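Local coordinates for protein putative cytosine/guanine deaminase (Unidentified, PDB 2PAJ) that catalyses the zinc-dependent deamination of 2-amino-4-hydroxypteridines such as isoxanthopterin, releasing ammonium, at residues V73-H78 with D280-H285; M212-M217 with M398-V403. All coordinates share one frame; numbering follows the deposited sequence.

Contact 1 (V73-H78 with D280-H285). With ZN (zinc ion), chain B.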
loop_
_atom_site.group_PDB
_atom_site.type_symbol
_atom_site.label_atom_id
_atom_site.label_comp_id
_atom_site.label_asym_id
_atom_site.label_seq_id
_atom_site.Cartn_x
_atom_site.Cartn_y
_atom_site.Cartn_z
ATOM N N VAL A 73 -1.765 -0.790 -5.468
ATOM C CA VAL A 73 -1.942 -1.444 -4.186
ATOM C C VAL A 73 -0.637 -1.229 -3.416
ATOM O O VAL A 73 0.402 -1.789 -3.761
ATOM C CB VAL A 73 -2.193 -2.957 -4.357
ATOM C CG1 VAL A 73 -2.470 -3.595 -3.008
ATOM C CG2 VAL A 73 -3.350 -3.182 -5.295
ATOM N N ASN A 74 -0.694 -0.394 -2.390
ATOM C CA ASN A 74 0.467 -0.113 -1.561
ATOM C C ASN A 74 0.461 -1.106 -0.407
ATOM O O ASN A 74 -0.493 -1.157 0.353
ATOM C CB ASN A 74 0.389 1.321 -1.032
ATOM C CG ASN A 74 1.460 1.625 -0.012
ATOM O OD1 ASN A 74 2.634 1.736 -0.346
ATOM N ND2 ASN A 74 1.057 1.754 1.249
ATOM N N THR A 75 1.525 -1.891 -0.283
ATOM C CA THR A 75 1.606 -2.900 0.761
ATOM C C THR A 75 2.462 -2.583 1.986
ATOM O O THR A 75 2.699 -3.464 2.808
ATOM C CB THR A 75 2.071 -4.244 0.189
ATOM O OG1 THR A 75 3.391 -4.120 -0.345
ATOM C CG2 THR A 75 1.139 -4.688 -0.905
ATOM N N HIS A 76 2.924 -1.341 2.116
ATOM C CA HIS A 76 3.719 -0.933 3.274
ATOM C C HIS A 76 3.795 0.590 3.380
ATOM O O HIS A 76 4.023 1.269 2.389
ATOM C CB HIS A 76 5.119 -1.535 3.210
ATOM C CG HIS A 76 5.934 -1.266 4.435
ATOM N ND1 HIS A 76 5.573 -1.720 5.683
ATOM C CD2 HIS A 76 7.061 -0.539 4.612
ATOM C CE1 HIS A 76 6.438 -1.278 6.578
ATOM N NE2 HIS A 76 7.351 -0.557 5.954
ATOM N N HIS A 77 3.611 1.111 4.593
ATOM C CA HIS A 77 3.594 2.554 4.832
ATOM C C HIS A 77 3.717 2.887 6.322
ATOM O O HIS A 77 3.678 2.004 7.169
ATOM C CB HIS A 77 2.264 3.117 4.327
ATOM C CG HIS A 77 2.328 4.545 3.876
ATOM N ND1 HIS A 77 3.182 5.473 4.435
ATOM C CD2 HIS A 77 1.608 5.213 2.942
ATOM C CE1 HIS A 77 2.982 6.649 3.868
ATOM N NE2 HIS A 77 2.032 6.519 2.961
ATOM N N HIS A 78 3.863 4.173 6.623
ATOM C CA HIS A 78 3.941 4.685 7.993
ATOM C C HIS A 78 3.341 6.091 7.943
ATOM O O HIS A 78 4.040 7.073 8.151
ATOM C CB HIS A 78 5.392 4.766 8.484
ATOM C CG HIS A 78 6.111 3.455 8.485
ATOM N ND1 HIS A 78 5.626 2.337 9.126
ATOM C CD2 HIS A 78 7.284 3.085 7.920
ATOM C CE1 HIS A 78 6.465 1.333 8.954
ATOM N NE2 HIS A 78 7.480 1.759 8.225
ATOM N N ASP A 280 1.049 -16.723 4.284
ATOM C CA ASP A 280 0.293 -16.032 5.320
ATOM C C ASP A 280 0.952 -14.688 5.653
ATOM O O ASP A 280 0.284 -13.695 5.931
ATOM C CB ASP A 280 0.351 -16.917 6.573
ATOM C CG ASP A 280 -0.991 -17.147 7.203
ATOM O OD1 ASP A 280 -1.631 -16.171 7.631
ATOM O OD2 ASP A 280 -1.409 -18.318 7.282
ATOM N N VAL A 281 2.284 -14.703 5.625
ATOM C CA VAL A 281 3.143 -13.576 5.979
ATOM C C VAL A 281 3.871 -12.869 4.819
ATOM O O VAL A 281 4.053 -13.440 3.754
ATOM C CB VAL A 281 4.233 -14.081 6.958
ATOM C CG1 VAL A 281 4.841 -12.929 7.735
ATOM C CG2 VAL A 281 3.652 -15.139 7.863
ATOM N N TRP A 282 4.287 -11.624 5.052
ATOM C CA TRP A 282 5.055 -10.859 4.073
ATOM C C TRP A 282 5.898 -9.798 4.808
ATOM O O TRP A 282 5.454 -9.194 5.781
ATOM C CB TRP A 282 4.132 -10.259 2.987
ATOM C CG TRP A 282 3.655 -8.871 3.173
ATOM C CD1 TRP A 282 4.279 -7.721 2.787
ATOM C CD2 TRP A 282 2.402 -8.479 3.729
ATOM N NE1 TRP A 282 3.486 -6.636 3.060
ATOM C CE2 TRP A 282 2.327 -7.071 3.642
ATOM C CE3 TRP A 282 1.330 -9.181 4.293
ATOM C CZ2 TRP A 282 1.220 -6.347 4.105
ATOM C CZ3 TRP A 282 0.238 -8.468 4.746
ATOM C CH2 TRP A 282 0.190 -7.061 4.650
ATOM N N TYR A 283 7.134 -9.603 4.355
ATOM C CA TYR A 283 8.037 -8.647 4.994
ATOM C C TYR A 283 8.438 -7.423 4.205
ATOM O O TYR A 283 8.515 -7.442 2.979
ATOM C CB TYR A 283 9.332 -9.322 5.423
ATOM C CG TYR A 283 9.164 -10.374 6.484
ATOM C CD1 TYR A 283 8.997 -11.711 6.135
ATOM C CD2 TYR A 283 9.176 -10.034 7.843
ATOM C CE1 TYR A 283 8.852 -12.674 7.094
ATOM C CE2 TYR A 283 9.032 -10.994 8.813
ATOM C CZ TYR A 283 8.872 -12.313 8.432
ATOM O OH TYR A 283 8.745 -13.295 9.379
ATOM N N ALA A 284 8.720 -6.364 4.954
ATOM C CA ALA A 284 9.178 -5.099 4.408
ATOM C C ALA A 284 10.650 -4.941 4.792
ATOM O O ALA A 284 11.144 -5.599 5.705
ATOM C CB ALA A 284 8.371 -3.946 4.983
ATOM N N HIS A 285 11.338 -4.060 4.077
ATOM C CA HIS A 285 12.744 -3.759 4.319
ATOM C C HIS A 285 13.642 -4.976 4.458
ATOM O O HIS A 285 14.466 -5.043 5.361
ATOM C CB HIS A 285 12.876 -2.865 5.563
ATOM C CG HIS A 285 12.163 -1.550 5.434
ATOM N ND1 HIS A 285 11.220 -1.310 4.452
ATOM C CD2 HIS A 285 12.225 -0.418 6.178
ATOM C CE1 HIS A 285 10.732 -0.090 4.597
ATOM N NE2 HIS A 285 11.323 0.472 5.638
HETATM ZN ZN ZN B . 8.852 0.800 7.033
#
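His76 and Ala284 mark the closest approach of the two backbones, their CA atoms 7.0 Å apart, where the loop following strand 67-73 passes strand 281-284 without a backbone hydrogen bond. This is the metal-binding mouth of the amidohydrolase TIM barrel: the first barrel strand leads into the family's His-X-His motif, His76 and His78, and the sixth runs out just before His285. His76 takes zinc through NE2, the ring nitrogen farther from the backbone, at 2.3 Å. With CG anti to the backbone N (chi1 -174°), its ring extends from the loop toward strand 281-284. The Ala284 methyl sits over one face of the ring, CB standing 3.5 Å from the His76 ring centroid and almost exactly on the ring normal, a CH-pi contact. A small methyl suits this place, since it fills one face of the imidazole while leaving the ligating nitrogen to the metal. His78 also binds through NE2, and the hydrogen bond of its ND1 to the carbonyl of His137 fixes the rotation of the ring. His248 and Asp336 complete the bonded set. His285, which also belongs to the site and probably binds substrate, presents its face to the edge of His76 in an offset edge-to-face pair, planes at 79° and centroids 5.1 Å apart. His285 NE2 lies 2.9 Å from the zinc, beyond the distances at which His76 and His78 bind it. Thr75 OG1 is hydrogen-bonded to Ser332, on the eighth strand, and the Thr75 backbone oxygen accepts the indole N-H of Trp282. Tryptophan suits the spot because its broad ring stacks on His246 while its one polar atom still finds an acceptor. The bond from Trp282 NE1 to Thr75 O is 3.3 Å long and bent to 141° at the hydrogen, with the oxygen near the indole plane.

Contact 2 (M212-M217 with M398-V403)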
loop_
_atom_site.group_PDB
_atom_site.type_symbol
_atom_site.label_atom_id
_atom_site.label_comp_id
_atom_site.label_asym_id
_atom_site.label_seq_id
_atom_site.Cartn_x
_atom_site.Cartn_y
_atom_site.Cartn_z
ATOM N N MET A 212 -13.311 -3.876 1.969
ATOM C CA MET A 212 -12.933 -2.472 1.970
ATOM C C MET A 212 -12.170 -2.173 3.249
ATOM O O MET A 212 -11.648 -1.073 3.434
ATOM C CB MET A 212 -14.167 -1.574 1.874
ATOM C CG MET A 212 -14.843 -1.590 0.514
ATOM S SD MET A 212 -13.751 -1.149 -0.861
ATOM C CE MET A 212 -13.504 0.596 -0.558
ATOM N N ARG A 213 -12.117 -3.170 4.130
ATOM C CA ARG A 213 -11.411 -3.065 5.400
ATOM C C ARG A 213 -10.732 -4.366 5.779
ATOM O O ARG A 213 -11.295 -5.440 5.627
ATOM C CB ARG A 213 -12.363 -2.635 6.505
ATOM C CG ARG A 213 -12.579 -1.164 6.506
ATOM C CD ARG A 213 -13.722 -0.756 7.376
ATOM N NE ARG A 213 -13.768 0.697 7.460
ATOM C CZ ARG A 213 -14.609 1.381 8.222
ATOM N NH1 ARG A 213 -15.500 0.736 8.969
ATOM N NH2 ARG A 213 -14.532 2.708 8.264
ATOM N N ARG A 214 -9.508 -4.248 6.274
ATOM C CA ARG A 214 -8.719 -5.397 6.670
ATOM C C ARG A 214 -7.833 -5.089 7.854
ATOM O O ARG A 214 -7.490 -3.934 8.107
ATOM C CB ARG A 214 -7.846 -5.854 5.515
ATOM C CG ARG A 214 -8.598 -6.601 4.475
ATOM C CD ARG A 214 -7.941 -7.925 4.242
ATOM N NE ARG A 214 -8.925 -8.929 3.885
ATOM C CZ ARG A 214 -8.619 -10.148 3.476
ATOM N NH1 ARG A 214 -7.346 -10.508 3.373
ATOM N NH2 ARG A 214 -9.582 -11.003 3.165
ATOM N N VAL A 215 -7.447 -6.145 8.561
ATOM C CA VAL A 215 -6.599 -6.039 9.739
ATOM C C VAL A 215 -5.548 -7.133 9.691
ATOM O O VAL A 215 -5.848 -8.253 9.324
ATOM C CB VAL A 215 -7.435 -6.210 11.040
ATOM C CG1 VAL A 215 -6.525 -6.148 12.265
ATOM C CG2 VAL A 215 -8.523 -5.143 11.116
ATOM N N VAL A 216 -4.312 -6.802 10.040
ATOM C CA VAL A 216 -3.253 -7.800 10.055
ATOM C C VAL A 216 -2.308 -7.613 11.258
ATOM O O VAL A 216 -2.099 -6.498 11.742
ATOM C CB VAL A 216 -2.451 -7.836 8.667
ATOM C CG1 VAL A 216 -2.947 -6.772 7.723
ATOM C CG2 VAL A 216 -0.965 -7.663 8.882
ATOM N N MET A 217 -1.784 -8.741 11.743
ATOM C CA MET A 217 -0.850 -8.830 12.873
ATOM C C MET A 217 0.514 -8.326 12.394
ATOM O O MET A 217 1.171 -9.008 11.616
ATOM C CB MET A 217 -0.745 -10.303 13.289
ATOM C CG MET A 217 0.187 -10.627 14.460
ATOM S SD MET A 217 -0.437 -10.103 16.068
ATOM C CE MET A 217 0.785 -8.950 16.549
ATOM N N MET A 398 -1.621 -9.536 0.175
ATOM C CA MET A 398 -2.462 -9.123 1.281
ATOM C C MET A 398 -3.766 -9.942 1.341
ATOM O O MET A 398 -4.610 -9.737 2.216
ATOM C CB MET A 398 -2.749 -7.616 1.193
ATOM C CG MET A 398 -1.488 -6.755 1.192
ATOM S SD MET A 398 -1.609 -5.155 2.020
ATOM C CE MET A 398 -2.543 -4.251 0.866
ATOM N N GLY A 399 -3.928 -10.873 0.411
ATOM C CA GLY A 399 -5.114 -11.711 0.428
ATOM C C GLY A 399 -6.367 -11.166 -0.229
ATOM O O GLY A 399 -7.430 -11.792 -0.160
ATOM N N LEU A 400 -6.253 -10.000 -0.855
ATOM C CA LEU A 400 -7.378 -9.400 -1.560
ATOM C C LEU A 400 -7.352 -9.880 -3.016
ATOM O O LEU A 400 -7.060 -9.110 -3.931
ATOM C CB LEU A 400 -7.270 -7.882 -1.497
ATOM C CG LEU A 400 -7.513 -7.260 -0.121
ATOM C CD1 LEU A 400 -7.301 -5.763 -0.217
ATOM C CD2 LEU A 400 -8.928 -7.575 0.356
ATOM N N ASP A 401 -7.689 -11.154 -3.203
ATOM C CA ASP A 401 -7.666 -11.821 -4.493
ATOM C C ASP A 401 -8.640 -11.411 -5.592
ATOM O O ASP A 401 -8.479 -11.824 -6.738
ATOM C CB ASP A 401 -7.752 -13.328 -4.264
ATOM C CG ASP A 401 -6.684 -13.818 -3.309
ATOM O OD1 ASP A 401 -5.576 -13.246 -3.343
ATOM O OD2 ASP A 401 -6.937 -14.763 -2.534
ATOM N N GLU A 402 -9.653 -10.622 -5.273
ATOM C CA GLU A 402 -10.565 -10.188 -6.318
ATOM C C GLU A 402 -10.300 -8.715 -6.583
ATOM O O GLU A 402 -11.176 -7.976 -7.042
ATOM C CB GLU A 402 -12.018 -10.422 -5.906
ATOM C CG GLU A 402 -12.440 -11.898 -5.971
ATOM C CD GLU A 402 -13.939 -12.096 -5.771
ATOM O OE1 GLU A 402 -14.495 -11.521 -4.806
ATOM O OE2 GLU A 402 -14.566 -12.826 -6.573
ATOM N N VAL A 403 -9.060 -8.315 -6.287
ATOM C CA VAL A 403 -8.555 -6.945 -6.456
ATOM C C VAL A 403 -7.173 -6.970 -7.155
ATOM O O VAL A 403 -6.454 -7.962 -7.079
ATOM C CB VAL A 403 -8.397 -6.245 -5.074
ATOM C CG1 VAL A 403 -8.060 -4.783 -5.259
ATOM C CG2 VAL A 403 -9.662 -6.402 -4.262
#
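Arg214 NH1 comes within 3.1 Å of Met398 O, which lies at the edge of the guanidinium near its plane. The next carbonyl, Gly399 O, stands farther off, 3.8 Å from Arg214 NH1, and approaches obliquely. The other two nitrogens turn to a different part of the chain: NE makes a weak hydrogen bond to the carbonyl of Asp206, and NH2 another to that of Ser208. A buried positive group thus has backbone oxygens near each of its nitrogens, a role that arginine, with N-H groups pointing several ways in one plane, suits well. The place is probably favourable electrostatically too, because helix 383-398 ends here and the negative end of its dipole faces the cation. The guanidinium gets there by a bent chain, chi2 at -126° and chi3 at 148°, which swings it off strand 213-217. In the TIM barrel of the amidohydrolases this is the fourth parallel strand, and Arg214 sits near its start, at the end remote from the zinc ligands. Leu400 closes over one face of the guanidinium: its CD2 methyl is 3.8 Å from Arg214 NE and displaced from the middle of the group toward its rim. The two side chains run past each other in opposite directions, so the methyl also meets the aliphatic part of the arginine, with Leu400 CD2 and Arg214 CD 4.0 Å apart. A branched apolar residue suits this position, since it also packs on Thr133 of strand 131-136. Gly399 takes the positive phi (84°) that ends the helix, a conformation easily adopted without a side chain. Leu400 then centres an inverse gamma turn and opens a type I turn to Val403, in which Val403 N makes a weak 3.2 Å bond to Leu400 O.

The centres of contacts 1 and 2 lie 12 Å apart in one TIM barrel. Their segments alternate along the chain, 73-78, 212-217, 280-285 and 398-403, bringing together the loop after the first barrel strand, the fourth and sixth strands and the end of helix 383-398. Contact 1 supplies part of the zinc site at the C-terminal ends of the strands; contact 2 sits toward their starts. Met398 joins them: Met398 SD packs 3.7 Å from Trp282 CZ2, and its CE methyl reaches Val73 CG1 and Asn74 O. This long, flexible thioether side chain therefore packs beneath the metal-binding loop, although it remains about 13 Å from the zinc.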